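Local coordinates for putative lipoprotein (Bacteroides fragilis, PDB 3QNK), which is of unknown specific function but, as a SusD-like outer-membrane lipoprotein, probably binds glycans at the cell surface for uptake by a partner transporter, at residues B[124-129]-B[498-503]; B[229-234]-B[367-372]. One frame throughout, in Å; residues are numbered along the deposited sequence.

How the contacts relate
From the N terminus, the chain first reaches 124-129, where helix 101-126 ends, and 498-503, near the C terminus, comes back to it. Contact 1 thereby closes a loop of 368 intervening residues and ties the N-terminal helical part to the last turns of the SusD-family region. Contact 2 lies within that loop: 229-234, between helix 221-225 and strand 238-244, is joined by 367-372 after a further 132 residues, mostly without regular structure. The two closures therefore nest and do not cross. Their centres are 37 Å apart, on opposite sides of the chain's centre, and contact 1 is buried whereas contact 2 lies at the surface.

Contact 1: residues B[124-129]-B[498-503]; sequences KRYGGV and TPVPHD. With PO4 (phosphate ion), chain F.
The C-terminal end of helix 101-126 meets the extended segment that leads into helix 502-507, and Arg125 and Tyr126 on the first side face Thr498 to Pro501 on the second. The backbone carbonyl of Arg125 is the polar link: Thr498 N donates to Arg125 O over 2.8 Å in a nearly straight bond (172° at the hydrogen). The hydroxyl OG1 of the same threonine adds a weak bond to that oxygen.

Tyr126 supplies most of the side-chain contact through the CD1-CE1 side of its ring. CE1 lies 3.3 Å from Pro499 O, which sits at the ring edge and in its plane, and is 3.7 Å from Thr498 CG2. This methyl, anti to the backbone N of Thr498, is the branch that reaches Tyr126, while OG1 stays by Arg125 O. Farther along the segment, Val500 CG2 approaches Tyr126 CD1 at 4.2 Å, and Pro501 CD packs against Tyr126 CE1. The phenol OH is held by Asp73 and by the backbone N of Trp77.

Arg125 sends its guanidinium away from 498-503. There NH1 and NH2 each hydrogen-bond O1 of a phosphate, probably from the crystallisation liquor, at 3.2 Å, while Glu121 and Asp74 form salt bridges with NH1 and NH2 of the guanidinium, respectively. Gly127 ends the helix with positive phi (90°), and Pro501 occupies the N-cap position of helix 502-507. Asn514 bridges the carbonyls of Tyr126 and Thr498, and Val76 of helix 76-93 packs on both Arg125 and Tyr126.

Contact 2: residues B[229-234]-B[367-372]; sequences WTTNKD and YDNYNY
The indole of Trp229 is met in two directions by consecutive residues of 367-372: Asn369 comes over a face and Asp368 lies at an edge. Asn369 ND2 stands 3.2 Å above the indole plane, over its centre, with Trp229 CD2 the nearest ring atom. The amide plane is almost perpendicular to the ring, at 88°, and its modelled nitrogen end is the one turned to the indole. The placement resembles an amino-aromatic contact, although at this resolution the short separation is no evidence of its strength.

Asp368 OD2 lies at the indole edge, close to its plane, while CB rises off it on the side of Asn369. Trp229 NE1 donates to Asp368 OD2 over 3.2 Å, with a bent angle of 145° at the hydrogen, and the nitrogen reaches the oxygen from above the carboxylate plane. Ring and carboxylate are inclined by 60°. Asp368 CB and CG also pack against the benzo side of the indole, each 3.7 Å from Trp229 CZ2.

Beside this pair, Thr230 and Tyr370 cross at about a right angle. Thr230 OG1 approaches the phenol edge 3.5 Å from Tyr370 CE1, near the ring plane, and the methyl CG2 lies 3.6 Å from Tyr370 OH. That phenol OH is hydrogen-bonded to the backbone O of Ser383.

Asp366 packs on both Trp229 and Thr230, and its OD1 accepts from Asn369 N. The contact joins two surface loops, and its single hydrogen bond between the segments ends on a carboxylate oxygen that also forms a salt bridge with Arg225. The shared oxygen links the indole N-H to the end of helix 221-225, and the arginine charge would probably favour an ionised Asp368.

Contact 1: residues B[124-129]-B[498-503]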
ATOM      1  N   LYS B 124       9.919 -17.229  -1.367  1.00 44.23           N
ATOM      2  CA  LYS B 124      10.401 -17.658  -0.039  1.00 42.17           C
ATOM      3  C   LYS B 124       9.258 -17.610   1.031  1.00 47.37           C
ATOM      4  O   LYS B 124       9.356 -18.289   2.044  1.00 48.96           O
ATOM      5  CB  LYS B 124      11.664 -16.886   0.418  1.00 41.36           C
ATOM      6  CG  LYS B 124      11.481 -15.389   0.646  1.00 50.34           C
ATOM      7  CD  LYS B 124      12.691 -14.766   1.371  1.00 46.88           C
ATOM      8  CE  LYS B 124      13.834 -14.326   0.485  1.00 50.11           C
ATOM      9  NZ  LYS B 124      15.139 -14.338   1.230  1.00 70.60           N
ATOM     10  N   ARG B 125       8.163 -16.900   0.760  1.00 42.82           N
ATOM     11  CA  ARG B 125       7.036 -16.717   1.660  1.00 41.69           C
ATOM     12  C   ARG B 125       5.866 -17.617   1.320  1.00 48.27           C
ATOM     13  O   ARG B 125       5.500 -18.469   2.129  1.00 48.34           O
ATOM     14  CB  ARG B 125       6.567 -15.245   1.646  1.00 39.91           C
ATOM     15  CG  ARG B 125       7.506 -14.271   2.331  1.00 51.13           C
ATOM     16  CD  ARG B 125       7.004 -12.865   2.141  1.00 62.41           C
ATOM     17  NE  ARG B 125       7.077 -12.042   3.355  1.00 69.35           N
ATOM     18  CZ  ARG B 125       8.127 -11.296   3.680  1.00 74.44           C
ATOM     19  NH1 ARG B 125       9.208 -11.300   2.921  1.00 63.77           N
ATOM     20  NH2 ARG B 125       8.111 -10.556   4.778  1.00 60.69           N
ATOM     21  N   TYR B 126       5.272 -17.423   0.124  1.00 46.40           N
ATOM     22  CA  TYR B 126       4.071 -18.133  -0.331  1.00 47.23           C
ATOM     23  C   TYR B 126       4.340 -19.478  -1.047  1.00 53.43           C
ATOM     24  O   TYR B 126       3.414 -20.282  -1.159  1.00 55.77           O
ATOM     25  CB  TYR B 126       3.260 -17.223  -1.278  1.00 48.32           C
ATOM     26  CG  TYR B 126       3.016 -15.821  -0.745  1.00 47.96           C
ATOM     27  CD1 TYR B 126       1.965 -15.557   0.128  1.00 48.95           C
ATOM     28  CD2 TYR B 126       3.824 -14.755  -1.131  1.00 48.35           C
ATOM     29  CE1 TYR B 126       1.737 -14.273   0.621  1.00 47.34           C
ATOM     30  CE2 TYR B 126       3.594 -13.465  -0.656  1.00 48.67           C
ATOM     31  CZ  TYR B 126       2.553 -13.231   0.225  1.00 49.72           C
ATOM     32  OH  TYR B 126       2.311 -11.958   0.675  1.00 44.20           O
ATOM     33  N   GLY B 127       5.563 -19.696  -1.535  1.00 46.97           N
ATOM     34  CA  GLY B 127       5.927 -20.890  -2.284  1.00 46.47           C
ATOM     35  C   GLY B 127       5.665 -20.597  -3.734  1.00 52.25           C
ATOM     36  O   GLY B 127       6.150 -19.580  -4.247  1.00 55.50           O
ATOM     37  N   GLY B 128       4.849 -21.408  -4.384  1.00 46.32           N
ATOM     38  CA  GLY B 128       4.484 -21.119  -5.764  1.00 46.73           C
ATOM     39  C   GLY B 128       3.661 -19.844  -5.868  1.00 53.23           C
ATOM     40  O   GLY B 128       2.813 -19.574  -5.012  1.00 55.21           O
ATOM     41  N   VAL B 129       3.941 -19.015  -6.871  1.00 50.08           N
ATOM     42  CA  VAL B 129       3.222 -17.746  -7.121  1.00 49.84           C
ATOM     43  C   VAL B 129       2.772 -17.687  -8.614  1.00 57.38           C
ATOM     44  O   VAL B 129       3.063 -18.603  -9.386  1.00 57.28           O
ATOM     45  CB  VAL B 129       4.089 -16.497  -6.747  1.00 51.36           C
ATOM     46  CG1 VAL B 129       4.439 -16.468  -5.269  1.00 49.96           C
ATOM     47  CG2 VAL B 129       5.344 -16.397  -7.620  1.00 50.95           C
ATOM     48  N   THR B 498       3.452 -18.929   3.986  1.00 40.88           N
ATOM     49  CA  THR B 498       2.636 -17.732   4.305  1.00 40.29           C
ATOM     50  C   THR B 498       1.272 -17.834   3.609  1.00 43.01           C
ATOM     51  O   THR B 498       1.246 -18.232   2.443  1.00 43.98           O
ATOM     52  CB  THR B 498       3.402 -16.467   3.899  1.00 43.15           C
ATOM     53  OG1 THR B 498       4.586 -16.441   4.677  1.00 53.81           O
ATOM     54  CG2 THR B 498       2.609 -15.169   4.140  1.00 32.65           C
ATOM     55  N   PRO B 499       0.122 -17.522   4.258  1.00 39.84           N
ATOM     56  CA  PRO B 499      -1.164 -17.634   3.522  1.00 39.99           C
ATOM     57  C   PRO B 499      -1.268 -16.599   2.411  1.00 47.41           C
ATOM     58  O   PRO B 499      -0.705 -15.497   2.506  1.00 47.85           O
ATOM     59  CB  PRO B 499      -2.240 -17.395   4.592  1.00 40.22           C
ATOM     60  CG  PRO B 499      -1.581 -16.794   5.725  1.00 42.27           C
ATOM     61  CD  PRO B 499      -0.093 -16.995   5.628  1.00 39.14           C
ATOM     62  N   VAL B 500      -1.914 -16.990   1.325  1.00 44.93           N
ATOM     63  CA  VAL B 500      -2.206 -16.064   0.242  1.00 45.43           C
ATOM     64  C   VAL B 500      -3.377 -15.223   0.784  1.00 49.90           C
ATOM     65  O   VAL B 500      -4.315 -15.801   1.359  1.00 47.73           O
ATOM     66  CB  VAL B 500      -2.521 -16.789  -1.102  1.00 49.08           C
ATOM     67  CG1 VAL B 500      -3.028 -15.817  -2.163  1.00 49.43           C
ATOM     68  CG2 VAL B 500      -1.315 -17.579  -1.613  1.00 48.08           C
ATOM     69  N   PRO B 501      -3.336 -13.877   0.683  1.00 48.64           N
ATOM     70  CA  PRO B 501      -4.459 -13.059   1.195  1.00 49.53           C
ATOM     71  C   PRO B 501      -5.823 -13.517   0.658  1.00 54.01           C
ATOM     72  O   PRO B 501      -5.951 -13.810  -0.521  1.00 54.15           O
ATOM     73  CB  PRO B 501      -4.095 -11.663   0.707  1.00 50.79           C
ATOM     74  CG  PRO B 501      -2.635 -11.693   0.661  1.00 53.69           C
ATOM     75  CD  PRO B 501      -2.294 -13.022   0.103  1.00 49.33           C
ATOM     76  N   HIS B 502      -6.802 -13.656   1.548  1.00 52.18           N
ATOM     77  CA  HIS B 502      -8.161 -14.144   1.278  1.00 53.82           C
ATOM     78  C   HIS B 502      -8.836 -13.486   0.093  1.00 61.34           C
ATOM     79  O   HIS B 502      -9.435 -14.186  -0.726  1.00 61.67           O
ATOM     80  CB  HIS B 502      -9.034 -13.933   2.508  1.00 55.07           C
ATOM     81  CG  HIS B 502     -10.449 -14.406   2.347  1.00 60.44           C
ATOM     82  ND1 HIS B 502     -10.772 -15.756   2.373  1.00 62.45           N
ATOM     83  CD2 HIS B 502     -11.583 -13.689   2.151  1.00 63.16           C
ATOM     84  CE1 HIS B 502     -12.082 -15.807   2.258  1.00 62.30           C
ATOM     85  NE2 HIS B 502     -12.612 -14.591   2.098  1.00 63.22           N
ATOM     86  N   ASP B 503      -8.772 -12.148   0.017  1.00 59.54           N
ATOM     87  CA  ASP B 503      -9.444 -11.390  -1.034  1.00 60.05           C
ATOM     88  C   ASP B 503      -8.894 -11.735  -2.399  1.00 63.20           C
ATOM     89  O   ASP B 503      -9.637 -11.694  -3.379  1.00 63.73           O
ATOM     90  CB  ASP B 503      -9.354  -9.878  -0.762  1.00 61.88           C
ATOM     91  CG  ASP B 503     -10.306  -9.360   0.305  1.00 71.92           C
ATOM     92  OD1 ASP B 503     -11.147 -10.162   0.799  1.00 71.36           O
ATOM     93  OD2 ASP B 503     -10.243  -8.146   0.617  1.00 80.39           O
TER
HETATM   94  P   PO4 F 601      10.992  -7.242   3.146  1.00107.86           P
HETATM   95  O1  PO4 F 601      10.399  -8.543   3.893  1.00113.93           O
HETATM   96  O2  PO4 F 601       9.804  -6.304   2.528  1.00111.07           O
HETATM   97  O3  PO4 F 601      12.133  -6.535   4.070  1.00112.31           O
HETATM   98  O4  PO4 F 601      11.836  -7.717   1.898  1.00115.80           O

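Contact 2: residues B[229-234]-B[367-372]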
ATOM      1  N   TRP B 229      29.681  -0.534   9.056  1.00 58.95           N
ATOM      2  CA  TRP B 229      29.947   0.899   9.181  1.00 59.23           C
ATOM      3  C   TRP B 229      29.785   1.590   7.873  1.00 67.59           C
ATOM      4  O   TRP B 229      30.249   1.095   6.839  1.00 66.65           O
ATOM      5  CB  TRP B 229      31.352   1.213   9.709  1.00 57.46           C
ATOM      6  CG  TRP B 229      31.624   0.808  11.118  1.00 56.29           C
ATOM      7  CD1 TRP B 229      30.745   0.274  12.014  1.00 57.19           C
ATOM      8  CD2 TRP B 229      32.881   0.882  11.780  1.00 56.36           C
ATOM      9  NE1 TRP B 229      31.383  -0.005  13.191  1.00 55.65           N
ATOM     10  CE2 TRP B 229      32.698   0.367  13.084  1.00 58.52           C
ATOM     11  CE3 TRP B 229      34.156   1.331  11.401  1.00 58.56           C
ATOM     12  CZ2 TRP B 229      33.745   0.274  14.006  1.00 57.85           C
ATOM     13  CZ3 TRP B 229      35.192   1.251  12.321  1.00 60.01           C
ATOM     14  CH2 TRP B 229      34.978   0.736  13.611  1.00 59.54           C
ATOM     15  N   THR B 230      29.136   2.761   7.927  1.00 68.27           N
ATOM     16  CA  THR B 230      28.914   3.629   6.774  1.00 69.54           C
ATOM     17  C   THR B 230      30.277   4.189   6.340  1.00 73.95           C
ATOM     18  O   THR B 230      30.497   4.372   5.137  1.00 75.95           O
ATOM     19  CB  THR B 230      27.860   4.675   7.094  1.00 82.22           C
ATOM     20  OG1 THR B 230      28.124   5.195   8.390  1.00 91.72           O
ATOM     21  CG2 THR B 230      26.438   4.083   7.092  1.00 76.00           C
ATOM     22  N   THR B 231      31.235   4.332   7.293  1.00 67.82           N
ATOM     23  CA  THR B 231      32.610   4.771   6.994  1.00 67.62           C
ATOM     24  C   THR B 231      33.468   3.590   6.463  1.00 67.29           C
ATOM     25  O   THR B 231      34.679   3.731   6.280  1.00 68.66           O
ATOM     26  CB  THR B 231      33.279   5.418   8.227  1.00 77.83           C
ATOM     27  OG1 THR B 231      33.218   4.535   9.340  1.00 81.65           O
ATOM     28  CG2 THR B 231      32.699   6.781   8.577  1.00 75.38           C
ATOM     29  N   ASN B 232      32.851   2.428   6.232  1.00 59.82           N
ATOM     30  CA  ASN B 232      33.556   1.252   5.713  1.00 58.45           C
ATOM     31  C   ASN B 232      32.713   0.585   4.645  1.00 64.49           C
ATOM     32  O   ASN B 232      32.949  -0.573   4.310  1.00 63.11           O
ATOM     33  CB  ASN B 232      33.913   0.274   6.836  1.00 50.86           C
ATOM     34  CG  ASN B 232      35.024  -0.681   6.478  1.00 75.24           C
ATOM     35  OD1 ASN B 232      35.987  -0.342   5.756  1.00 71.42           O
ATOM     36  ND2 ASN B 232      34.909  -1.906   6.968  1.00 67.65           N
ATOM     37  N   LYS B 233      31.766   1.354   4.059  1.00 65.60           N
ATOM     38  CA  LYS B 233      30.812   0.933   3.023  1.00 66.77           C
ATOM     39  C   LYS B 233      31.519   0.349   1.771  1.00 74.88           C
ATOM     40  O   LYS B 233      30.855  -0.315   0.968  1.00 74.99           O
ATOM     41  CB  LYS B 233      29.905   2.118   2.623  1.00 69.97           C
ATOM     42  N   ASP B 234      32.861   0.534   1.651  1.00 73.51           N
ATOM     43  CA  ASP B 234      33.703   0.075   0.536  1.00 75.06           C
ATOM     44  C   ASP B 234      34.541  -1.192   0.830  1.00 74.61           C
ATOM     45  O   ASP B 234      35.474  -1.479   0.082  1.00 74.78           O
ATOM     46  CB  ASP B 234      34.656   1.209   0.105  1.00 80.51           C
ATOM     47  CG  ASP B 234      33.916   2.413  -0.440  1.00112.11           C
ATOM     48  OD1 ASP B 234      33.214   2.265  -1.477  1.00115.33           O
ATOM     49  OD2 ASP B 234      33.998   3.493   0.185  1.00126.28           O
ATOM     50  N   TYR B 367      26.663   2.089  16.715  1.00 53.33           N
ATOM     51  CA  TYR B 367      26.880   2.624  18.049  1.00 53.51           C
ATOM     52  C   TYR B 367      28.370   2.990  18.229  1.00 62.25           C
ATOM     53  O   TYR B 367      28.724   3.716  19.158  1.00 64.25           O
ATOM     54  CB  TYR B 367      26.469   1.608  19.109  1.00 53.40           C
ATOM     55  CG  TYR B 367      24.988   1.374  19.283  1.00 54.24           C
ATOM     56  CD1 TYR B 367      24.123   2.429  19.576  1.00 56.23           C
ATOM     57  CD2 TYR B 367      24.467   0.081  19.313  1.00 53.62           C
ATOM     58  CE1 TYR B 367      22.765   2.213  19.811  1.00 54.24           C
ATOM     59  CE2 TYR B 367      23.110  -0.146  19.547  1.00 53.91           C
ATOM     60  CZ  TYR B 367      22.266   0.924  19.802  1.00 58.84           C
ATOM     61  OH  TYR B 367      20.932   0.716  20.034  1.00 63.89           O
ATOM     62  N   ASP B 368      29.244   2.482  17.339  1.00 59.19           N
ATOM     63  CA  ASP B 368      30.670   2.790  17.370  1.00 59.47           C
ATOM     64  C   ASP B 368      30.936   4.239  16.928  1.00 68.38           C
ATOM     65  O   ASP B 368      31.663   4.966  17.612  1.00 71.19           O
ATOM     66  CB  ASP B 368      31.464   1.829  16.462  1.00 59.23           C
ATOM     67  CG  ASP B 368      31.547   0.396  16.949  1.00 57.16           C
ATOM     68  OD1 ASP B 368      32.219   0.159  17.961  1.00 53.90           O
ATOM     69  OD2 ASP B 368      30.944  -0.490  16.299  1.00 66.04           O
ATOM     70  N   ASN B 369      30.341   4.662  15.798  1.00 63.50           N
ATOM     71  CA  ASN B 369      30.646   5.963  15.206  1.00 63.40           C
ATOM     72  C   ASN B 369      29.572   7.010  15.296  1.00 67.81           C
ATOM     73  O   ASN B 369      29.896   8.181  15.482  1.00 69.95           O
ATOM     74  CB  ASN B 369      30.981   5.764  13.736  1.00 62.68           C
ATOM     75  CG  ASN B 369      32.130   4.808  13.532  1.00 79.59           C
ATOM     76  OD1 ASN B 369      33.263   5.091  13.934  1.00 80.06           O
ATOM     77  ND2 ASN B 369      31.858   3.650  12.952  1.00 63.71           N
ATOM     78  N   TYR B 370      28.304   6.625  15.103  1.00 63.25           N
ATOM     79  CA  TYR B 370      27.178   7.558  15.077  1.00 61.95           C
ATOM     80  C   TYR B 370      27.021   8.377  16.343  1.00 64.10           C
ATOM     81  O   TYR B 370      27.486   8.001  17.431  1.00 62.65           O
ATOM     82  CB  TYR B 370      25.847   6.823  14.800  1.00 61.46           C
ATOM     83  CG  TYR B 370      25.494   6.663  13.337  1.00 62.59           C
ATOM     84  CD1 TYR B 370      26.484   6.598  12.360  1.00 64.71           C
ATOM     85  CD2 TYR B 370      24.172   6.521  12.932  1.00 63.48           C
ATOM     86  CE1 TYR B 370      26.161   6.424  11.012  1.00 66.66           C
ATOM     87  CE2 TYR B 370      23.837   6.324  11.590  1.00 64.79           C
ATOM     88  CZ  TYR B 370      24.833   6.284  10.629  1.00 76.22           C
ATOM     89  OH  TYR B 370      24.501   6.099   9.303  1.00 81.09           O
ATOM     90  N   ASN B 371      26.377   9.541  16.134  1.00 61.54           N
ATOM     91  CA  ASN B 371      25.955  10.465  17.190  0.50 62.07           C
ATOM     92  C   ASN B 371      24.507  10.122  17.507  1.00 65.02           C
ATOM     93  O   ASN B 371      23.850   9.437  16.700  1.00 62.49           O
ATOM     94  CB  ASN B 371      26.128  11.953  16.815  0.50 62.12           C
ATOM     95  CG  ASN B 371      25.625  12.931  17.884  0.50 76.53           C
ATOM     96  OD1 ASN B 371      25.626  12.649  19.101  0.50 55.91           O
ATOM     97  ND2 ASN B 371      25.130  14.087  17.447  0.50 71.22           N
ATOM     98  N   TYR B 372      24.001  10.509  18.706  1.00 63.34           N
ATOM     99  CA  TYR B 372      22.619  10.198  19.097  1.00 63.15           C
ATOM    100  C   TYR B 372      21.628  10.951  18.203  1.00 71.82           C
ATOM    101  O   TYR B 372      21.815  12.152  17.988  1.00 73.42           O
ATOM    102  CB  TYR B 372      22.357  10.525  20.574  1.00 64.55           C
ATOM    103  CG  TYR B 372      20.999  10.051  21.066  1.00 65.24           C
ATOM    104  CD1 TYR B 372      20.787   8.721  21.409  1.00 64.12           C
ATOM    105  CD2 TYR B 372      19.923  10.930  21.165  1.00 67.03           C
ATOM    106  CE1 TYR B 372      19.544   8.278  21.836  1.00 61.26           C
ATOM    107  CE2 TYR B 372      18.670  10.494  21.585  1.00 67.01           C
ATOM    108  CZ  TYR B 372      18.487   9.168  21.927  1.00 70.29           C
ATOM    109  OH  TYR B 372      17.246   8.732  22.325  1.00 69.38           O
TER